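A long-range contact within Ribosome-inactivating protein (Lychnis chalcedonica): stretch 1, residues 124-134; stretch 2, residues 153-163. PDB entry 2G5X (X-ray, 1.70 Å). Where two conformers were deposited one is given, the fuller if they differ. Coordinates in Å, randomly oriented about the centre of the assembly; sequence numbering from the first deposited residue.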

# COMPACT_ATOMS: atom_id res chain seq x y z
N ASN A 124 0.38 6.60 -15.78
CA ASN A 124 -0.21 7.06 -17.03
C ASN A 124 -1.64 7.58 -16.81
O ASN A 124 -2.03 8.61 -17.36
N LYS A 125 -2.41 6.87 -15.99
CA LYS A 125 -3.79 7.28 -15.70
C LYS A 125 -3.85 8.51 -14.81
O LYS A 125 -4.69 9.39 -15.01
N ALA A 126 -2.98 8.56 -13.80
CA ALA A 126 -2.95 9.68 -12.87
C ALA A 126 -2.38 10.94 -13.51
O ALA A 126 -2.70 12.06 -13.09
N GLY A 127 -1.54 10.76 -14.51
CA GLY A 127 -0.93 11.89 -15.18
C GLY A 127 0.19 12.52 -14.37
O GLY A 127 0.53 13.69 -14.57
N VAL A 128 0.77 11.75 -13.45
CA VAL A 128 1.86 12.24 -12.61
C VAL A 128 2.79 11.08 -12.23
O VAL A 128 2.34 9.94 -12.07
N SER A 129 4.07 11.37 -12.07
CA SER A 129 5.06 10.36 -11.72
C SER A 129 5.16 10.05 -10.23
O SER A 129 4.73 10.83 -9.39
N ARG A 130 5.75 8.89 -9.92
CA ARG A 130 5.95 8.46 -8.54
C ARG A 130 6.81 9.51 -7.85
O ARG A 130 6.60 9.83 -6.68
N GLU A 131 7.78 10.04 -8.58
CA GLU A 131 8.70 11.04 -8.05
C GLU A 131 8.08 12.36 -7.61
O GLU A 131 8.48 12.91 -6.58
N LYS A 132 7.11 12.87 -8.36
CA LYS A 132 6.52 14.15 -7.97
C LYS A 132 5.10 14.14 -7.44
O LYS A 132 4.52 15.20 -7.19
N LEU A 133 4.52 12.96 -7.27
CA LEU A 133 3.17 12.85 -6.73
C LEU A 133 3.16 13.42 -5.30
O LEU A 133 4.01 13.06 -4.48
N SER A 134 2.21 14.30 -5.02
CA SER A 134 2.11 14.90 -3.69
C SER A 134 1.63 13.85 -2.67
O SER A 134 0.55 13.29 -2.82
N THR A 153 -13.13 7.19 -12.22
CA THR A 153 -12.46 7.65 -13.43
C THR A 153 -11.03 7.12 -13.30
O THR A 153 -10.55 6.92 -12.18
N GLY A 154 -10.37 6.89 -14.43
CA GLY A 154 -9.01 6.39 -14.38
C GLY A 154 -8.10 7.26 -13.53
O GLY A 154 -7.31 6.75 -12.72
N LYS A 155 -8.20 8.57 -13.69
CA LYS A 155 -7.36 9.49 -12.93
C LYS A 155 -7.58 9.46 -11.42
O LYS A 155 -6.62 9.33 -10.66
N ASN A 156 -8.83 9.58 -10.98
CA ASN A 156 -9.10 9.56 -9.55
C ASN A 156 -8.66 8.26 -8.88
O ASN A 156 -8.02 8.29 -7.82
N VAL A 157 -8.98 7.13 -9.50
CA VAL A 157 -8.59 5.85 -8.93
C VAL A 157 -7.07 5.68 -8.90
O VAL A 157 -6.50 5.26 -7.89
N ALA A 158 -6.41 6.02 -10.00
CA ALA A 158 -4.96 5.90 -10.09
C ALA A 158 -4.21 6.75 -9.07
O ALA A 158 -3.23 6.30 -8.47
N LYS A 159 -4.68 7.98 -8.86
CA LYS A 159 -4.04 8.88 -7.91
C LYS A 159 -4.18 8.35 -6.49
O LYS A 159 -3.22 8.34 -5.72
N PHE A 160 -5.39 7.92 -6.14
CA PHE A 160 -5.66 7.37 -4.82
C PHE A 160 -4.78 6.14 -4.58
O PHE A 160 -4.21 5.98 -3.50
N ALA A 161 -4.66 5.28 -5.58
CA ALA A 161 -3.85 4.07 -5.47
C ALA A 161 -2.36 4.37 -5.28
O ALA A 161 -1.71 3.76 -4.44
N LEU A 162 -1.82 5.30 -6.06
CA LEU A 162 -0.41 5.64 -5.95
C LEU A 162 -0.04 6.24 -4.60
O LEU A 162 1.00 5.91 -4.03
N ILE A 163 -0.90 7.11 -4.07
CA ILE A 163 -0.63 7.71 -2.78
C ILE A 163 -0.67 6.63 -1.70
O ILE A 163 0.17 6.60 -0.80

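What does L133 do at its end of the contact? It loses the most surface to the other stretch, pointing toward the helix with chi1 t and chi2 p. Its CD2 lies 3.4 Å from L162 CB and 3.8 Å from I163 CG1, while its CD1 approaches K159 CE at 4.3 Å. L162 also points toward stretch 1, with chi1 m and chi2 t; I163 has the same rotamer, but its CA-to-CB bond runs sideways.

How can A126, with a single methyl, be nearly as well covered? The backbones come close here, its CA only 4.4 Å from that of K155. Its CB meets A158 CB at 3.9 Å, L162 CD1 at 3.9 Å and the aliphatic K159 CG at 3.6 Å, so L162 packs against both A126 and L133.

Why does the approach stay so tight beside K125? G154 has no side chain, and an ideal CB there would sit just 3.2 Å from K125 CG. K125 CB instead packs 3.5 Å from A158 CB, and its chain then leads away.

Are there polar partners? No hydrogen bond crosses; a CA-H...O contact joins K155 CA to K125 O at 3.4 Å. Within stretch 2, T153 OG1 caps the helix by accepting from N156 N at 3.2 Å.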

# COMPACT_ATOMS: atom_id res chain seq x y z
CB ASN A 124 -0.23 5.94 -18.08
CG ASN A 124 1.15 5.63 -18.63
OD1 ASN A 124 1.98 6.52 -18.79
ND2 ASN A 124 1.39 4.37 -18.96
CB LYS A 125 -4.56 6.13 -15.04
CG LYS A 125 -5.41 5.30 -16.00
CD LYS A 125 -4.59 4.72 -17.13
CE LYS A 125 -5.46 3.93 -18.09
NZ LYS A 125 -4.67 3.39 -19.22
CB ALA A 126 -2.13 9.31 -11.64
CB VAL A 128 1.32 12.93 -11.33
CG1 VAL A 128 0.65 11.91 -10.42
CG2 VAL A 128 2.45 13.64 -10.60
CB SER A 129 6.44 10.80 -12.22
OG SER A 129 6.86 11.97 -11.53
CB ARG A 130 6.71 7.13 -8.49
CG ARG A 130 5.95 5.91 -8.96
CD ARG A 130 6.89 4.73 -9.22
NE ARG A 130 7.52 4.21 -8.01
CZ ARG A 130 8.51 3.31 -8.01
NH1 ARG A 130 8.98 2.85 -9.16
NH2 ARG A 130 9.02 2.88 -6.86
CB GLU A 131 9.82 11.32 -9.05
CG GLU A 131 10.83 10.19 -9.19
CD GLU A 131 10.47 9.20 -10.29
OE1 GLU A 131 9.27 9.09 -10.64
OE2 GLU A 131 11.39 8.54 -10.81
CB LYS A 132 6.66 15.17 -9.11
CG LYS A 132 5.87 14.90 -10.37
CD LYS A 132 6.33 15.87 -11.45
CE LYS A 132 5.40 15.90 -12.65
NZ LYS A 132 4.06 16.42 -12.29
CB LEU A 133 2.73 11.38 -6.70
CG LEU A 133 1.44 11.04 -5.95
CD1 LEU A 133 0.25 11.73 -6.60
CD2 LEU A 133 1.25 9.54 -5.95
CB SER A 134 1.13 16.08 -3.72
OG SER A 134 1.75 17.25 -4.22
CB THR A 153 -12.41 9.19 -13.54
OG1 THR A 153 -11.60 9.72 -12.48
CG2 THR A 153 -13.81 9.79 -13.47
CB LYS A 155 -7.55 10.93 -13.44
CG LYS A 155 -6.65 11.93 -12.72
CD LYS A 155 -6.94 13.36 -13.13
CE LYS A 155 -6.11 14.33 -12.29
NZ LYS A 155 -6.36 15.75 -12.64
CB ASN A 156 -10.59 9.81 -9.28
CG ASN A 156 -11.03 11.21 -9.64
OD1 ASN A 156 -10.25 12.17 -9.58
ND2 ASN A 156 -12.30 11.36 -10.00
CB VAL A 157 -9.20 4.67 -9.73
CG1 VAL A 157 -8.60 3.35 -9.26
CG2 VAL A 157 -10.72 4.66 -9.54
CB ALA A 158 -4.49 6.25 -11.50
CB LYS A 159 -4.66 10.28 -8.02
CG LYS A 159 -4.28 11.03 -9.28
CD LYS A 159 -4.41 12.52 -9.06
CE LYS A 159 -3.75 12.97 -7.77
NZ LYS A 159 -3.57 14.45 -7.77
CB PHE A 160 -7.14 6.97 -4.71
CG PHE A 160 -7.46 6.14 -3.50
CD1 PHE A 160 -7.36 6.69 -2.22
CD2 PHE A 160 -7.85 4.81 -3.62
CE1 PHE A 160 -7.63 5.92 -1.09
CE2 PHE A 160 -8.12 4.03 -2.50
CZ PHE A 160 -8.01 4.59 -1.23
CB ALA A 161 -4.05 3.20 -6.71
CB LEU A 162 -0.01 6.60 -7.08
CG LEU A 162 0.15 5.96 -8.46
CD1 LEU A 162 0.30 7.05 -9.51
CD2 LEU A 162 1.37 5.04 -8.46
CB ILE A 163 -1.66 8.82 -2.44
CG1 ILE A 163 -1.54 9.97 -3.45
CG2 ILE A 163 -1.41 9.34 -1.03
CD1 ILE A 163 -2.63 11.03 -3.30